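Side-chain contacts in alpha-Amylase (Thermotoga maritima, PDB 2B5D), which is a carbohydrate-active enzyme of glycosyl hydrolase family 57, with a parallel-stranded barrel-like core surrounded by helices: residues K93-L98 against F267-E272; K104-H109 against R257-Y262; H292-K297 against S302-Y307. One frame throughout, in Å; residues are numbered along the deposited sequence.

Overall arrangement
The three interactions illustrate how long excursions from a barrel-like core can be tied to one another away from its strands. They lie on the same side of the chain's centre, 13 to 15 Å apart between centres. Helix 97-119 serves two of them: its N-terminal approach supplies interaction 1, and residues 104-109, about two turns into the helix, supply interaction 2. These two do not touch, with nearest atoms about 6 Å apart. Interaction 3 meets both. Tyr306 packs on His96 of segment 93-98, and Lys304 NZ forms a salt bridge of 2.7 Å with Glu260 OE2 of segment 257-262.

Interaction 1. Residues K93-L98 against F267-E272; sequences KKEHPL and FDREME
Glu95 and Arg269 extend toward each other from opposite directions and bridge two backbones whose nearest CA atoms, those of the same two residues, are 12.7 Å apart. Only these side chains touch across the contact. Arg269 lies in the link between the short helices 265-268 and 271-274, so the pair joins that region to the approach to helix 97-119. Glu95 has CG beside its backbone N and opposite the carbonyl carbon, and the chain beyond is extended, which carries the carboxylate well clear of the turn that leads into the helix. Arg269 takes a less direct path: its aliphatic part bends at both chi2 and chi3 (104° and -107°), and these kinks bring the guanidinium edge round to the acid. One terminal nitrogen then serves both oxygens. Arg269 NH2 points a nearly straight N-H, at 173°, to Glu95 OE2 over 2.9 Å, meeting it on the syn side of the carboxylate. The same nitrogen lies 2.7 Å from Glu95 OE1, but there the hydrogen bond is weak because the N-H is badly aimed. The two flat groups are tilted only modestly from coplanarity; NH2 alone bonds to Glu95, while NH1 forms a salt bridge with Glu88. Lys99 adds a weak, long ion pair to OE1. The guanidinium is thus held between two acids, an arrangement that would be expected to fix its rotation and offset its charge at this partly buried site.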
loop_
_atom_site.group_PDB
_atom_site.type_symbol
_atom_site.label_atom_id
_atom_site.label_comp_id
_atom_site.label_asym_id
_atom_site.label_seq_id
_atom_site.Cartn_x
_atom_site.Cartn_y
_atom_site.Cartn_z
ATOM N N LYS A 93 -9.119 -27.820 31.124
ATOM C CA LYS A 93 -9.623 -28.866 32.018
ATOM C C LYS A 93 -11.052 -29.363 31.722
ATOM O O LYS A 93 -11.324 -30.562 31.823
ATOM C CB LYS A 93 -9.526 -28.382 33.461
ATOM C CG LYS A 93 -9.294 -29.483 34.495
ATOM C CD LYS A 93 -8.865 -28.886 35.843
ATOM C CE LYS A 93 -7.493 -28.191 35.789
ATOM N NZ LYS A 93 -6.353 -29.144 35.557
ATOM N N LYS A 94 -11.954 -28.453 31.353
ATOM C CA LYS A 94 -13.330 -28.860 31.057
ATOM C C LYS A 94 -13.640 -28.956 29.544
ATOM O O LYS A 94 -14.780 -29.259 29.150
ATOM C CB LYS A 94 -14.337 -27.968 31.805
ATOM C CG LYS A 94 -15.540 -28.753 32.399
ATOM C CD LYS A 94 -16.585 -27.832 33.087
ATOM C CE LYS A 94 -16.195 -27.480 34.550
ATOM N NZ LYS A 94 -16.776 -26.160 34.979
ATOM N N GLU A 95 -12.618 -28.722 28.712
ATOM C CA GLU A 95 -12.715 -28.863 27.243
ATOM C C GLU A 95 -12.319 -30.285 26.876
ATOM O O GLU A 95 -12.085 -31.107 27.771
ATOM C CB GLU A 95 -11.787 -27.871 26.551
ATOM C CG GLU A 95 -11.742 -26.523 27.223
ATOM C CD GLU A 95 -11.057 -25.472 26.375
ATOM O OE1 GLU A 95 -11.764 -24.662 25.736
ATOM O OE2 GLU A 95 -9.810 -25.454 26.336
ATOM N N HIS A 96 -12.234 -30.575 25.572
ATOM C CA HIS A 96 -11.786 -31.895 25.082
ATOM C C HIS A 96 -10.550 -32.451 25.824
ATOM O O HIS A 96 -9.584 -31.721 26.086
ATOM C CB HIS A 96 -11.508 -31.827 23.587
ATOM C CG HIS A 96 -11.595 -33.149 22.889
ATOM N ND1 HIS A 96 -12.588 -33.441 21.975
ATOM C CD2 HIS A 96 -10.803 -34.246 22.947
ATOM C CE1 HIS A 96 -12.410 -34.667 21.512
ATOM N NE2 HIS A 96 -11.332 -35.175 22.085
ATOM N N PRO A 97 -10.596 -33.742 26.206
ATOM C CA PRO A 97 -9.458 -34.401 26.844
ATOM C C PRO A 97 -8.138 -34.440 26.044
ATOM O O PRO A 97 -7.071 -34.414 26.650
ATOM C CB PRO A 97 -9.982 -35.823 27.103
ATOM C CG PRO A 97 -11.127 -35.977 26.174
ATOM C CD PRO A 97 -11.753 -34.648 26.120
ATOM N N LEU A 98 -8.209 -34.522 24.713
ATOM C CA LEU A 98 -7.009 -34.422 23.853
ATOM C C LEU A 98 -6.355 -33.066 24.049
ATOM O O LEU A 98 -5.148 -32.965 24.302
ATOM C CB LEU A 98 -7.358 -34.643 22.370
ATOM C CG LEU A 98 -7.625 -36.095 21.944
ATOM C CD1 LEU A 98 -8.098 -36.191 20.504
ATOM C CD2 LEU A 98 -6.399 -36.984 22.167
ATOM N N PHE A 267 -5.216 -17.289 17.569
ATOM C CA PHE A 267 -6.227 -16.940 16.576
ATOM C C PHE A 267 -7.616 -17.379 17.049
ATOM O O PHE A 267 -8.641 -16.868 16.575
ATOM C CB PHE A 267 -5.895 -17.581 15.226
ATOM C CG PHE A 267 -4.662 -17.011 14.564
ATOM C CD1 PHE A 267 -3.392 -17.507 14.867
ATOM C CD2 PHE A 267 -4.768 -15.975 13.632
ATOM C CE1 PHE A 267 -2.256 -16.986 14.254
ATOM C CE2 PHE A 267 -3.624 -15.442 13.009
ATOM C CZ PHE A 267 -2.369 -15.956 13.323
ATOM N N ASP A 268 -7.625 -18.309 18.006
ATOM C CA ASP A 268 -8.845 -18.959 18.477
ATOM C C ASP A 268 -9.306 -18.478 19.840
ATOM O O ASP A 268 -10.493 -18.219 20.039
ATOM C CB ASP A 268 -8.657 -20.476 18.522
ATOM C CG ASP A 268 -8.407 -21.071 17.154
ATOM O OD1 ASP A 268 -7.930 -22.232 17.098
ATOM O OD2 ASP A 268 -8.674 -20.377 16.141
ATOM N N ARG A 269 -8.378 -18.384 20.782
ATOM C CA ARG A 269 -8.729 -17.975 22.135
ATOM C C ARG A 269 -9.271 -16.534 22.135
ATOM O O ARG A 269 -8.880 -15.707 21.299
ATOM C CB ARG A 269 -7.524 -18.103 23.064
ATOM C CG ARG A 269 -7.858 -18.583 24.447
ATOM C CD ARG A 269 -7.491 -20.045 24.662
ATOM N NE ARG A 269 -8.660 -20.915 24.712
ATOM C CZ ARG A 269 -8.700 -22.120 25.283
ATOM N NH1 ARG A 269 -7.637 -22.648 25.878
ATOM N NH2 ARG A 269 -9.835 -22.802 25.266
ATOM N N GLU A 270 -10.180 -16.247 23.068
ATOM C CA GLU A 270 -10.808 -14.921 23.175
ATOM C C GLU A 270 -9.787 -13.831 23.467
ATOM O O GLU A 270 -8.850 -14.037 24.233
ATOM C CB GLU A 270 -11.915 -14.920 24.228
ATOM C CG GLU A 270 -12.980 -15.990 23.999
ATOM C CD GLU A 270 -14.285 -15.665 24.711
ATOM O OE1 GLU A 270 -14.739 -16.480 25.549
ATOM O OE2 GLU A 270 -14.848 -14.582 24.439
ATOM N N MET A 271 -10.005 -12.678 22.838
ATOM C CA MET A 271 -9.082 -11.541 22.845
ATOM C C MET A 271 -8.587 -11.075 24.228
ATOM O O MET A 271 -7.395 -10.759 24.392
ATOM C CB MET A 271 -9.696 -10.368 22.071
ATOM C CG MET A 271 -8.820 -9.114 22.026
ATOM S SD MET A 271 -7.153 -9.450 21.415
ATOM C CE MET A 271 -7.484 -9.672 19.657
ATOM N N GLU A 272 -9.494 -11.020 25.207
ATOM C CA GLU A 272 -9.122 -10.560 26.551
ATOM C C GLU A 272 -8.234 -11.577 27.252
ATOM O O GLU A 272 -7.325 -11.212 28.005
ATOM C CB GLU A 272 -10.348 -10.222 27.406
ATOM C CG GLU A 272 -10.081 -9.040 28.364
ATOM C CD GLU A 272 -11.199 -8.804 29.367
ATOM O OE1 GLU A 272 -11.965 -9.755 29.641
ATOM O OE2 GLU A 272 -11.303 -7.664 29.881
#

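Interaction 2. Residues K104-H109 against R257-Y262; sequences KFYREH and RYREFY
The hydroxyl of Tyr106 meets the side edge of the Arg259 guanidinium, the two side chains arriving from opposite directions. Arg259 grips that single oxygen with two nitrogens: NH1 lies 3.0 Å and NE 3.2 Å from Tyr106 OH. Both N-H bonds are moderately bent, as expected when neighbouring donors converge on one atom, and the oxygen stays close to the guanidinium plane. NH1 in turn lies at the edge of the phenol ring, near its plane and 3.7 Å from Tyr106 CE2, with the two planes 40° apart. In the distorted seven-stranded barrel of family 57 enzymes the two partners belong to separate excursions. Helix 97-119 is one of several helices between the parallel strands 53-57 and 137-142, whereas residues 257-262 run through a long loop after strand 233-236. Arg259 reaches the tyrosine with CG anti to its own nitrogen (chi1 -166°) and then bends at chi2 and chi3, which turns the NE side of the group to the hydroxyl. Tyr106 OH in turn hydrogen-bonds to the carbonyl of Lys290, so this buried oxygen both accepts from the arginine and donates to a backbone. Phe358 lies against Arg259 in a cation-pi contact.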
loop_
_atom_site.group_PDB
_atom_site.type_symbol
_atom_site.label_atom_id
_atom_site.label_comp_id
_atom_site.label_asym_id
_atom_site.label_seq_id
_atom_site.Cartn_x
_atom_site.Cartn_y
_atom_site.Cartn_z
ATOM N N LYS A 104 -0.847 -29.937 28.753
ATOM C CA LYS A 104 0.066 -30.396 29.798
ATOM C C LYS A 104 1.380 -30.887 29.180
ATOM O O LYS A 104 2.455 -30.733 29.786
ATOM C CB LYS A 104 -0.599 -31.484 30.654
ATOM C CG LYS A 104 -2.098 -31.244 30.805
ATOM C CD LYS A 104 -2.688 -31.755 32.103
ATOM C CE LYS A 104 -2.537 -33.245 32.262
ATOM N NZ LYS A 104 -1.421 -33.428 33.211
ATOM N N PHE A 105 1.278 -31.478 27.980
ATOM C CA PHE A 105 2.459 -31.807 27.197
ATOM C C PHE A 105 3.263 -30.527 26.958
ATOM O O PHE A 105 4.470 -30.503 27.205
ATOM C CB PHE A 105 2.118 -32.485 25.865
ATOM C CG PHE A 105 3.310 -32.589 24.924
ATOM C CD1 PHE A 105 3.685 -31.503 24.118
ATOM C CD2 PHE A 105 4.076 -33.753 24.870
ATOM C CE1 PHE A 105 4.789 -31.584 23.273
ATOM C CE2 PHE A 105 5.181 -33.842 24.014
ATOM C CZ PHE A 105 5.531 -32.752 23.210
ATOM N N TYR A 106 2.563 -29.479 26.515
ATOM C CA TYR A 106 3.153 -28.167 26.216
ATOM C C TYR A 106 3.848 -27.493 27.384
ATOM O O TYR A 106 4.913 -26.905 27.205
ATOM C CB TYR A 106 2.107 -27.222 25.624
ATOM C CG TYR A 106 1.848 -27.447 24.162
ATOM C CD1 TYR A 106 0.551 -27.534 23.671
ATOM C CD2 TYR A 106 2.908 -27.590 23.266
ATOM C CE1 TYR A 106 0.303 -27.745 22.314
ATOM C CE2 TYR A 106 2.677 -27.801 21.921
ATOM C CZ TYR A 106 1.375 -27.872 21.443
ATOM O OH TYR A 106 1.165 -28.068 20.097
ATOM N N ARG A 107 3.243 -27.587 28.572
ATOM C CA ARG A 107 3.853 -27.098 29.813
ATOM C C ARG A 107 5.162 -27.822 30.140
ATOM O O ARG A 107 6.183 -27.173 30.382
ATOM C CB ARG A 107 2.854 -27.142 30.982
ATOM C CG ARG A 107 3.496 -27.370 32.359
ATOM C CD ARG A 107 2.768 -26.700 33.539
ATOM N NE ARG A 107 1.432 -27.253 33.829
ATOM C CZ ARG A 107 1.180 -28.511 34.201
ATOM N NH1 ARG A 107 2.162 -29.401 34.303
ATOM N NH2 ARG A 107 -0.068 -28.892 34.442
ATOM N N GLU A 108 5.138 -29.152 30.139
ATOM C CA GLU A 108 6.335 -29.941 30.463
ATOM C C GLU A 108 7.448 -29.685 29.429
ATOM O O GLU A 108 8.603 -29.414 29.795
ATOM C CB GLU A 108 6.007 -31.458 30.593
ATOM C CG GLU A 108 6.956 -32.249 31.548
ATOM C CD GLU A 108 6.884 -33.796 31.387
ATOM O OE1 GLU A 108 7.953 -34.458 31.252
ATOM O OE2 GLU A 108 5.759 -34.356 31.399
ATOM N N HIS A 109 7.075 -29.741 28.150
ATOM C CA HIS A 109 7.995 -29.539 27.026
ATOM C C HIS A 109 8.707 -28.185 27.038
ATOM O O HIS A 109 9.940 -28.124 26.953
ATOM C CB HIS A 109 7.241 -29.729 25.718
ATOM C CG HIS A 109 8.127 -29.864 24.524
ATOM N ND1 HIS A 109 7.995 -29.066 23.405
ATOM C CD2 HIS A 109 9.158 -30.702 24.271
ATOM C CE1 HIS A 109 8.892 -29.423 22.506
ATOM N NE2 HIS A 109 9.618 -30.406 23.011
ATOM N N ARG A 257 -2.612 -37.347 10.562
ATOM C CA ARG A 257 -2.360 -37.542 12.034
ATOM C C ARG A 257 -1.375 -36.539 12.606
ATOM O O ARG A 257 -1.096 -36.528 13.821
ATOM C CB ARG A 257 -1.795 -38.942 12.336
ATOM C CG ARG A 257 -2.752 -40.113 12.060
ATOM C CD ARG A 257 -1.982 -41.420 12.075
ATOM N NE ARG A 257 -1.291 -41.642 10.807
ATOM C CZ ARG A 257 -0.624 -42.746 10.482
ATOM N NH1 ARG A 257 -0.026 -42.824 9.296
ATOM N NH2 ARG A 257 -0.539 -43.758 11.344
ATOM N N TYR A 258 -0.792 -35.735 11.723
ATOM C CA TYR A 258 0.252 -34.815 12.141
ATOM C C TYR A 258 -0.327 -33.465 12.563
ATOM O O TYR A 258 -1.389 -33.052 12.096
ATOM C CB TYR A 258 1.316 -34.657 11.050
ATOM C CG TYR A 258 2.310 -35.809 10.926
ATOM C CD1 TYR A 258 2.695 -36.266 9.682
ATOM C CD2 TYR A 258 2.856 -36.425 12.050
ATOM C CE1 TYR A 258 3.592 -37.300 9.546
ATOM C CE2 TYR A 258 3.763 -37.463 11.936
ATOM C CZ TYR A 258 4.131 -37.896 10.686
ATOM O OH TYR A 258 5.038 -38.930 10.543
ATOM N N ARG A 259 0.395 -32.787 13.448
ATOM C CA ARG A 259 -0.036 -31.515 14.008
ATOM C C ARG A 259 -0.139 -30.437 12.932
ATOM O O ARG A 259 0.798 -30.230 12.137
ATOM C CB ARG A 259 0.922 -31.139 15.127
ATOM C CG ARG A 259 0.505 -30.025 16.060
ATOM C CD ARG A 259 1.510 -28.944 15.836
ATOM N NE ARG A 259 2.037 -28.441 17.078
ATOM C CZ ARG A 259 3.056 -27.594 17.154
ATOM N NH1 ARG A 259 3.481 -27.167 18.332
ATOM N NH2 ARG A 259 3.650 -27.174 16.052
ATOM N N GLU A 260 -1.295 -29.771 12.911
ATOM C CA GLU A 260 -1.612 -28.693 11.980
ATOM C C GLU A 260 -0.891 -27.406 12.372
ATOM O O GLU A 260 -0.979 -26.962 13.517
ATOM C CB GLU A 260 -3.123 -28.478 11.954
ATOM C CG GLU A 260 -3.587 -27.263 11.171
ATOM C CD GLU A 260 -3.265 -27.364 9.694
ATOM O OE1 GLU A 260 -2.489 -26.523 9.201
ATOM O OE2 GLU A 260 -3.774 -28.298 9.030
ATOM N N PHE A 261 -0.182 -26.803 11.420
ATOM C CA PHE A 261 0.636 -25.629 11.704
ATOM C C PHE A 261 -0.227 -24.382 11.898
ATOM O O PHE A 261 -0.010 -23.605 12.834
ATOM C CB PHE A 261 1.674 -25.405 10.601
ATOM C CG PHE A 261 2.649 -24.298 10.904
ATOM C CD1 PHE A 261 3.755 -24.529 11.707
ATOM C CD2 PHE A 261 2.453 -23.019 10.386
ATOM C CE1 PHE A 261 4.641 -23.507 11.997
ATOM C CE2 PHE A 261 3.331 -21.992 10.668
ATOM C CZ PHE A 261 4.428 -22.229 11.467
ATOM N N TYR A 262 -1.223 -24.237 11.032
ATOM C CA TYR A 262 -2.028 -23.023 10.917
ATOM C C TYR A 262 -3.306 -23.030 11.748
ATOM O O TYR A 262 -4.347 -22.505 11.312
ATOM C CB TYR A 262 -2.359 -22.752 9.442
ATOM C CG TYR A 262 -1.129 -22.495 8.630
ATOM C CD1 TYR A 262 -0.689 -23.428 7.689
ATOM C CD2 TYR A 262 -0.360 -21.344 8.855
ATOM C CE1 TYR A 262 0.468 -23.202 6.954
ATOM C CE2 TYR A 262 0.799 -21.102 8.130
ATOM C CZ TYR A 262 1.209 -22.029 7.174
ATOM O OH TYR A 262 2.361 -21.786 6.444
#

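Interaction 3. Residues H292-K297 against S302-Y307; sequences HRITSK and SQKEYY
His292 and Tyr306 form a single beta bridge, their CA atoms 4.1 Å apart, while the touching parts of the backbones run at 123° to each other. Beside the bridge, Arg293 N donates to Glu305 O at 2.8 Å. Further along, side chains take over the role of backbone pairing. Thr295, with OG1 beside its backbone N, places that hydroxyl between the two segments, where it accepts from Glu305 N at 2.8 Å and donates to Arg293 O over the same distance, approaching the carbonyl from above its plane. Lys304 runs nearly straight before bending at its last torsion, which sets NZ 2.9 Å from Ile294 O. The ammonium group also forms a salt bridge with Glu260, and a water lies between it and Ser296 O. On another side, Arg293 and Glu305 lie alongside each other, pointing the same way. Arg293 CG sits between the backbone N and the carbonyl carbon (chi1 54°), with the rest of the chain extended to NE past the Glu305 and Tyr306 carbonyl oxygens. A hydrogen-bonded salt bridge joins Arg293 NH2 to Glu305 OE2 at 3.0 Å, the oxygen being met from above the carboxylate plane, with the two flat groups almost perpendicular, while NH1 bonds to the carbonyl of Pro256. The side chains of His292 and Tyr306 lie side by side, their ring planes 33° apart, with Tyr306 CD2 over one face of the imidazole toward its rim; the imidazole edge at His292 CD2 lies 3.2 Å from Lys304 O. Met154 of the second subunit packs on Ser296. The whole is an irregular loop closed at its base by one beta bridge and braced by side chain to backbone bonds, set in the long excursion between strand 233-236 and helix 309-338 of the family 57 barrel.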
loop_
_atom_site.group_PDB
_atom_site.type_symbol
_atom_site.label_atom_id
_atom_site.label_comp_id
_atom_site.label_asym_id
_atom_site.label_seq_id
_atom_site.Cartn_x
_atom_site.Cartn_y
_atom_site.Cartn_z
ATOM N N HIS A 292 -4.679 -28.824 16.965
ATOM C CA HIS A 292 -5.300 -29.603 15.894
ATOM C C HIS A 292 -4.302 -30.411 15.075
ATOM O O HIS A 292 -3.102 -30.079 15.014
ATOM C CB HIS A 292 -6.144 -28.692 15.012
ATOM C CG HIS A 292 -7.174 -27.906 15.783
ATOM N ND1 HIS A 292 -6.845 -26.836 16.596
ATOM C CD2 HIS A 292 -8.516 -28.056 15.883
ATOM C CE1 HIS A 292 -7.947 -26.344 17.136
ATOM N NE2 HIS A 292 -8.973 -27.063 16.714
ATOM N N ARG A 293 -4.797 -31.516 14.519
ATOM C CA ARG A 293 -4.041 -32.275 13.550
ATOM C C ARG A 293 -4.519 -31.877 12.144
ATOM O O ARG A 293 -5.603 -31.314 11.991
ATOM C CB ARG A 293 -4.195 -33.782 13.790
ATOM C CG ARG A 293 -5.630 -34.283 13.845
ATOM C CD ARG A 293 -5.689 -35.744 14.272
ATOM N NE ARG A 293 -7.025 -36.288 14.056
ATOM C CZ ARG A 293 -7.439 -36.899 12.945
ATOM N NH1 ARG A 293 -6.622 -37.068 11.911
ATOM N NH2 ARG A 293 -8.689 -37.324 12.866
ATOM N N ILE A 294 -3.728 -32.202 11.126
ATOM C CA ILE A 294 -4.065 -31.831 9.750
ATOM C C ILE A 294 -5.453 -32.355 9.339
ATOM O O ILE A 294 -6.160 -31.675 8.586
ATOM C CB ILE A 294 -2.932 -32.240 8.744
ATOM C CG1 ILE A 294 -1.632 -31.492 9.065
ATOM C CG2 ILE A 294 -3.356 -32.025 7.264
ATOM C CD1 ILE A 294 -0.395 -32.101 8.475
ATOM N N THR A 295 -5.798 -33.573 9.788
ATOM C CA THR A 295 -7.153 -34.166 9.686
ATOM C C THR A 295 -7.542 -34.727 8.313
ATOM O O THR A 295 -8.066 -35.849 8.213
ATOM C CB THR A 295 -8.242 -33.155 10.140
ATOM O OG1 THR A 295 -7.952 -32.727 11.469
ATOM C CG2 THR A 295 -9.634 -33.779 10.103
ATOM N N SER A 296 -7.332 -33.939 7.249
ATOM C CA SER A 296 -7.805 -34.324 5.926
ATOM C C SER A 296 -7.369 -33.279 4.927
ATOM O O SER A 296 -6.838 -32.254 5.310
ATOM C CB SER A 296 -9.329 -34.399 5.914
ATOM O OG SER A 296 -9.879 -33.117 5.635
ATOM N N LYS A 297 -7.643 -33.526 3.654
ATOM C CA LYS A 297 -7.316 -32.601 2.578
ATOM C C LYS A 297 -8.313 -31.479 2.412
ATOM O O LYS A 297 -8.312 -30.793 1.387
ATOM C CB LYS A 297 -7.204 -33.359 1.253
ATOM C CG LYS A 297 -6.033 -34.300 1.212
ATOM C CD LYS A 297 -4.701 -33.563 1.316
ATOM C CE LYS A 297 -3.536 -34.532 0.999
ATOM N NZ LYS A 297 -2.274 -33.738 0.831
ATOM N N SER A 302 -11.919 -25.186 9.500
ATOM C CA SER A 302 -12.746 -25.277 10.707
ATOM C C SER A 302 -13.134 -26.718 11.070
ATOM O O SER A 302 -13.514 -27.008 12.208
ATOM C CB SER A 302 -13.992 -24.393 10.565
ATOM O OG SER A 302 -15.020 -25.067 9.855
ATOM N N GLN A 303 -13.013 -27.628 10.110
ATOM C CA GLN A 303 -13.385 -29.020 10.340
ATOM C C GLN A 303 -12.258 -29.884 10.925
ATOM O O GLN A 303 -12.387 -31.109 11.005
ATOM C CB GLN A 303 -13.917 -29.628 9.047
ATOM C CG GLN A 303 -15.235 -28.996 8.556
ATOM C CD GLN A 303 -15.847 -29.792 7.411
ATOM O OE1 GLN A 303 -15.853 -31.026 7.446
ATOM N NE2 GLN A 303 -16.324 -29.095 6.374
ATOM N N LYS A 304 -11.180 -29.229 11.356
ATOM C CA LYS A 304 -9.993 -29.894 11.872
ATOM C C LYS A 304 -10.146 -30.483 13.263
ATOM O O LYS A 304 -10.612 -29.825 14.190
ATOM C CB LYS A 304 -8.775 -28.949 11.821
ATOM C CG LYS A 304 -8.328 -28.733 10.388
ATOM C CD LYS A 304 -6.938 -28.212 10.280
ATOM C CE LYS A 304 -6.675 -27.769 8.855
ATOM N NZ LYS A 304 -6.156 -28.857 7.964
ATOM N N GLU A 305 -9.710 -31.725 13.404
ATOM C CA GLU A 305 -9.809 -32.424 14.659
ATOM C C GLU A 305 -8.624 -32.187 15.560
ATOM O O GLU A 305 -7.552 -31.790 15.111
ATOM C CB GLU A 305 -10.018 -33.913 14.408
ATOM C CG GLU A 305 -11.460 -34.172 14.070
ATOM C CD GLU A 305 -11.692 -35.533 13.514
ATOM O OE1 GLU A 305 -12.304 -35.593 12.422
ATOM O OE2 GLU A 305 -11.269 -36.536 14.166
ATOM N N TYR A 306 -8.828 -32.458 16.838
ATOM C CA TYR A 306 -7.797 -32.252 17.839
ATOM C C TYR A 306 -6.606 -33.197 17.701
ATOM O O TYR A 306 -6.756 -34.366 17.349
ATOM C CB TYR A 306 -8.418 -32.323 19.244
ATOM C CG TYR A 306 -9.245 -31.092 19.576
ATOM C CD1 TYR A 306 -10.623 -31.205 19.877
ATOM C CD2 TYR A 306 -8.663 -29.809 19.561
ATOM C CE1 TYR A 306 -11.399 -30.085 20.170
ATOM C CE2 TYR A 306 -9.431 -28.675 19.844
ATOM C CZ TYR A 306 -10.811 -28.823 20.158
ATOM O OH TYR A 306 -11.583 -27.702 20.442
ATOM N N TYR A 307 -5.423 -32.662 17.980
ATOM C CA TYR A 307 -4.171 -33.407 17.893
ATOM C C TYR A 307 -4.085 -34.494 18.962
ATOM O O TYR A 307 -4.270 -34.238 20.169
ATOM C CB TYR A 307 -2.976 -32.442 18.034
ATOM C CG TYR A 307 -1.598 -33.063 17.842
ATOM C CD1 TYR A 307 -1.245 -33.698 16.634
ATOM C CD2 TYR A 307 -0.644 -32.995 18.850
ATOM C CE1 TYR A 307 0.002 -34.255 16.455
ATOM C CE2 TYR A 307 0.619 -33.541 18.681
ATOM C CZ TYR A 307 0.934 -34.173 17.479
ATOM O OH TYR A 307 2.189 -34.704 17.302
HETATM O O HOH W 1 -8.376 -36.118 16.839
HETATM O O HOH W 2 -8.052 -30.046 6.263
#